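Local coordinates for protein bifunctional endo-1,4-beta-xylanase A (PDB 2VG9) that hydrolyses the internal beta-1,4-xylosidic linkages of xylan as a family 11 glycoside hydrolase, here in a loop-swap variant, at residues N16-N26 against R50-L59. Sequence-based numbering, arbitrary orientation.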
loop_
_atom_site.group_PDB
_atom_site.type_symbol
_atom_site.label_atom_id
_atom_site.label_comp_id
_atom_site.label_asym_id
_atom_site.label_seq_id
_atom_site.Cartn_x
_atom_site.Cartn_y
_atom_site.Cartn_z
ATOM N N ASN A 16 -9.814 -5.894 -13.009
ATOM C CA ASN A 16 -10.479 -7.172 -13.228
ATOM C C ASN A 16 -11.435 -7.480 -12.073
ATOM O O ASN A 16 -11.073 -7.325 -10.909
ATOM C CB ASN A 16 -9.505 -8.357 -13.398
ATOM C CG ASN A 16 -10.226 -9.619 -13.966
ATOM O OD1 ASN A 16 -10.535 -10.572 -13.239
ATOM N ND2 ASN A 16 -10.510 -9.591 -15.248
ATOM N N ASP A 17 -12.656 -7.906 -12.402
ATOM C CA ASP A 17 -13.650 -8.267 -11.379
ATOM C C ASP A 17 -13.951 -7.073 -10.455
ATOM O O ASP A 17 -14.327 -7.270 -9.274
ATOM C CB ASP A 17 -13.154 -9.451 -10.534
ATOM C CG ASP A 17 -13.346 -10.825 -11.205
ATOM O OD1 ASP A 17 -13.947 -10.968 -12.291
ATOM O OD2 ASP A 17 -12.924 -11.816 -10.602
ATOM N N GLY A 18 -13.788 -5.850 -10.963
ATOM C CA GLY A 18 -14.109 -4.658 -10.161
ATOM C C GLY A 18 -13.013 -4.171 -9.221
ATOM O O GLY A 18 -13.208 -3.231 -8.458
ATOM N N PHE A 19 -11.841 -4.799 -9.300
ATOM C CA PHE A 19 -10.688 -4.417 -8.484
ATOM C C PHE A 19 -9.495 -4.077 -9.355
ATOM O O PHE A 19 -9.246 -4.756 -10.349
ATOM C CB PHE A 19 -10.335 -5.542 -7.497
ATOM C CG PHE A 19 -11.368 -5.754 -6.440
ATOM C CD1 PHE A 19 -11.416 -4.918 -5.312
ATOM C CD2 PHE A 19 -12.294 -6.792 -6.557
ATOM C CE1 PHE A 19 -12.384 -5.132 -4.329
ATOM C CE2 PHE A 19 -13.274 -6.995 -5.580
ATOM C CZ PHE A 19 -13.321 -6.173 -4.480
ATOM N N SER A 20 -8.763 -3.014 -9.012
ATOM C CA SER A 20 -7.592 -2.652 -9.798
ATOM C C SER A 20 -6.517 -3.716 -9.664
ATOM O O SER A 20 -6.555 -4.548 -8.739
ATOM C CB SER A 20 -7.007 -1.293 -9.342
ATOM O OG SER A 20 -6.476 -1.372 -8.020
ATOM N N TYR A 21 -5.551 -3.675 -10.576
ATOM C CA TYR A 21 -4.273 -4.338 -10.380
ATOM C C TYR A 21 -3.175 -3.434 -10.957
ATOM O O TYR A 21 -3.411 -2.683 -11.902
ATOM C CB TYR A 21 -4.250 -5.762 -10.988
ATOM C CG TYR A 21 -4.299 -5.803 -12.512
ATOM C CD1 TYR A 21 -3.135 -5.655 -13.280
ATOM C CD2 TYR A 21 -5.507 -6.022 -13.183
ATOM C CE1 TYR A 21 -3.179 -5.668 -14.701
ATOM C CE2 TYR A 21 -5.571 -6.041 -14.609
ATOM C CZ TYR A 21 -4.414 -5.868 -15.346
ATOM O OH TYR A 21 -4.477 -5.909 -16.723
ATOM N N GLU A 22 -1.989 -3.499 -10.364
ATOM C CA GLU A 22 -0.839 -2.732 -10.821
ATOM C C GLU A 22 0.434 -3.478 -10.398
ATOM O O GLU A 22 0.578 -3.858 -9.228
ATOM C CB GLU A 22 -0.861 -1.314 -10.216
ATOM C CG GLU A 22 0.458 -0.549 -10.421
ATOM C CD GLU A 22 0.328 0.945 -10.138
ATOM O OE1 GLU A 22 -0.285 1.315 -9.103
ATOM O OE2 GLU A 22 0.873 1.753 -10.951
ATOM N N ILE A 23 1.325 -3.703 -11.362
ATOM C CA ILE A 23 2.681 -4.215 -11.091
ATOM C C ILE A 23 3.669 -3.276 -11.792
ATOM O O ILE A 23 3.389 -2.806 -12.910
ATOM C CB ILE A 23 2.851 -5.698 -11.559
ATOM C CG1 ILE A 23 4.260 -6.198 -11.217
ATOM C CG2 ILE A 23 2.396 -5.877 -13.091
ATOM C CD1 ILE A 23 4.516 -7.632 -11.411
ATOM N N TRP A 24 4.790 -2.970 -11.130
ATOM C CA TRP A 24 5.780 -2.049 -11.680
ATOM C C TRP A 24 7.157 -2.417 -11.148
ATOM O O TRP A 24 7.286 -2.973 -10.038
ATOM C CB TRP A 24 5.403 -0.595 -11.338
ATOM C CG TRP A 24 6.489 0.423 -11.551
ATOM C CD1 TRP A 24 6.680 1.228 -12.644
ATOM C CD2 TRP A 24 7.538 0.747 -10.628
ATOM N NE1 TRP A 24 7.794 2.009 -12.462
ATOM C CE2 TRP A 24 8.329 1.740 -11.226
ATOM C CE3 TRP A 24 7.888 0.276 -9.365
ATOM C CZ2 TRP A 24 9.443 2.283 -10.589
ATOM C CZ3 TRP A 24 8.989 0.804 -8.742
ATOM C CH2 TRP A 24 9.759 1.798 -9.357
ATOM N N THR A 25 8.188 -2.132 -11.940
ATOM C CA THR A 25 9.569 -2.264 -11.460
ATOM C C THR A 25 10.462 -1.185 -12.049
ATOM O O THR A 25 10.174 -0.619 -13.087
ATOM C CB THR A 25 10.173 -3.685 -11.700
ATOM O OG1 THR A 25 11.398 -3.816 -10.947
ATOM C CG2 THR A 25 10.429 -3.921 -13.205
ATOM N N ASN A 26 11.510 -0.841 -11.317
ATOM C CA ASN A 26 12.636 -0.142 -11.881
ATOM C C ASN A 26 13.832 -0.994 -11.545
ATOM O O ASN A 26 14.225 -1.097 -10.368
ATOM C CB ASN A 26 12.806 1.238 -11.264
ATOM C CG ASN A 26 13.961 1.989 -11.872
ATOM O OD1 ASN A 26 13.818 2.583 -12.930
ATOM N ND2 ASN A 26 15.114 1.962 -11.209
ATOM N N ARG A 50 19.560 -0.409 -6.168
ATOM C CA ARG A 50 18.363 0.349 -6.530
ATOM C C ARG A 50 17.221 -0.452 -7.173
ATOM O O ARG A 50 16.295 0.145 -7.756
ATOM C CB ARG A 50 18.710 1.602 -7.357
ATOM C CG ARG A 50 19.611 2.584 -6.577
ATOM C CD ARG A 50 19.585 4.003 -7.132
ATOM N NE ARG A 50 18.313 4.703 -6.884
ATOM C CZ ARG A 50 17.981 5.342 -5.758
ATOM N NH1 ARG A 50 18.809 5.362 -4.702
ATOM N NH2 ARG A 50 16.800 5.948 -5.678
ATOM N N GLY A 51 17.266 -1.786 -7.048
ATOM C CA GLY A 51 16.130 -2.621 -7.463
ATOM C C GLY A 51 14.868 -2.214 -6.721
ATOM O O GLY A 51 14.877 -2.061 -5.488
ATOM N N ASN A 52 13.773 -2.049 -7.462
ATOM C CA ASN A 52 12.506 -1.587 -6.899
ATOM C C ASN A 52 11.319 -2.273 -7.595
ATOM O O ASN A 52 11.270 -2.347 -8.837
ATOM C CB ASN A 52 12.422 -0.042 -6.984
ATOM C CG ASN A 52 11.403 0.560 -6.029
ATOM O OD1 ASN A 52 10.792 -0.140 -5.210
ATOM N ND2 ASN A 52 11.229 1.886 -6.116
ATOM N N PHE A 53 10.387 -2.803 -6.798
ATOM C CA PHE A 53 9.255 -3.609 -7.298
ATOM C C PHE A 53 8.013 -3.295 -6.491
ATOM O O PHE A 53 8.089 -3.097 -5.258
ATOM C CB PHE A 53 9.554 -5.121 -7.151
ATOM C CG PHE A 53 8.429 -6.030 -7.584
ATOM C CD1 PHE A 53 8.273 -6.376 -8.928
ATOM C CD2 PHE A 53 7.530 -6.554 -6.653
ATOM C CE1 PHE A 53 7.246 -7.226 -9.330
ATOM C CE2 PHE A 53 6.484 -7.405 -7.050
ATOM C CZ PHE A 53 6.357 -7.746 -8.398
ATOM N N LEU A 54 6.856 -3.298 -7.163
ATOM C CA LEU A 54 5.584 -3.235 -6.439
ATOM C C LEU A 54 4.528 -4.070 -7.151
ATOM O O LEU A 54 4.547 -4.173 -8.384
ATOM C CB LEU A 54 5.124 -1.777 -6.280
ATOM C CG LEU A 54 4.707 -0.977 -7.513
ATOM C CD1 LEU A 54 3.197 -1.143 -7.870
ATOM C CD2 LEU A 54 5.071 0.527 -7.321
ATOM N N ALA A 55 3.628 -4.672 -6.364
ATOM C CA ALA A 55 2.406 -5.337 -6.888
ATOM C C ALA A 55 1.237 -5.085 -5.938
ATOM O O ALA A 55 1.324 -5.336 -4.719
ATOM C CB ALA A 55 2.615 -6.856 -7.097
ATOM N N ARG A 56 0.140 -4.608 -6.485
ATOM C CA ARG A 56 -0.982 -4.204 -5.646
ATOM C C ARG A 56 -2.304 -4.332 -6.367
ATOM O O ARG A 56 -2.387 -4.165 -7.593
ATOM C CB ARG A 56 -0.798 -2.772 -5.181
ATOM C CG ARG A 56 -0.603 -1.801 -6.285
ATOM C CD ARG A 56 -0.615 -0.342 -5.791
ATOM N NE ARG A 56 0.639 0.026 -5.143
ATOM C CZ ARG A 56 1.431 1.031 -5.498
ATOM N NH1 ARG A 56 1.133 1.825 -6.523
ATOM N NH2 ARG A 56 2.531 1.234 -4.809
ATOM N N ARG A 57 -3.329 -4.618 -5.588
ATOM C CA ARG A 57 -4.714 -4.711 -6.063
ATOM C C ARG A 57 -5.632 -4.043 -5.063
ATOM O O ARG A 57 -5.439 -4.180 -3.839
ATOM C CB ARG A 57 -5.125 -6.177 -6.210
ATOM C CG ARG A 57 -4.428 -6.871 -7.413
ATOM C CD ARG A 57 -5.275 -7.985 -7.923
ATOM N NE ARG A 57 -6.376 -7.469 -8.731
ATOM C CZ ARG A 57 -7.298 -8.229 -9.313
ATOM N NH1 ARG A 57 -7.268 -9.557 -9.162
ATOM N NH2 ARG A 57 -8.253 -7.663 -10.048
ATOM N N GLY A 58 -6.650 -3.333 -5.550
ATOM C CA GLY A 58 -7.530 -2.614 -4.611
ATOM C C GLY A 58 -8.804 -2.070 -5.208
ATOM O O GLY A 58 -9.132 -2.337 -6.359
ATOM N N LEU A 59 -9.500 -1.266 -4.405
ATOM C CA LEU A 59 -10.801 -0.743 -4.754
ATOM C C LEU A 59 -10.600 0.745 -4.980
ATOM O O LEU A 59 -10.116 1.433 -4.073
ATOM C CB LEU A 59 -11.823 -1.005 -3.614
ATOM C CG LEU A 59 -13.272 -0.621 -3.942
ATOM C CD1 LEU A 59 -13.748 -1.366 -5.195
ATOM C CD2 LEU A 59 -14.202 -0.941 -2.755
HETATM O O HOH W 1 -3.925 -1.722 -8.184
HETATM O O HOH W 2 15.295 2.442 -8.442
#
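Arg57 reaches across to the opposite strand and grips its backbone: NE gives a nearly straight bond (169°) to Ser20 O at 2.9 Å, and NH2 bonds Phe19 O at 3.1 Å. Both oxygens lie close to the guanidinium plane, though each carbonyl is met from above its own plane. Phe19 O also takes Asn16 N from the opposite face, so the arginine is tied into the type I' turn of Asn16 to Phe19. With an alanine in place of this arginine, Phe19 O would probably lose its bond from NH2 and Ser20 O its near-straight one from NE, the weak bond from Gly58 N remaining between the strands. On the other face of the sheet, Glu22 and Arg56 run side by side into a salt bridge, OE1 to NH1 3.0 Å, with carboxylate and guanidinium planes 83° apart. Leu54 CD1 sits over the centre of that guanidinium, while Leu54 CD2 packs 3.5 Å from Trp24 CE3. Back on the face of Arg57, Thr25 OG1, swung anti to the backbone N (chi1 -167°), bonds Asn52 O at 2.6 Å; Asn26 N reaches the same oxygen from the opposite side of the carbonyl plane. Outside the pair, Gln11 holds Glu22 OE2, and Asn197 holds Arg56 NE. Antiparallel strands 19-26 and 52-60 lie between strands 11-16 and 190-200 in the curved sheet of the jelly roll, and Ile23, Phe53 and Ala55 pack against strands 2-5 and 40-45 of the second sheet.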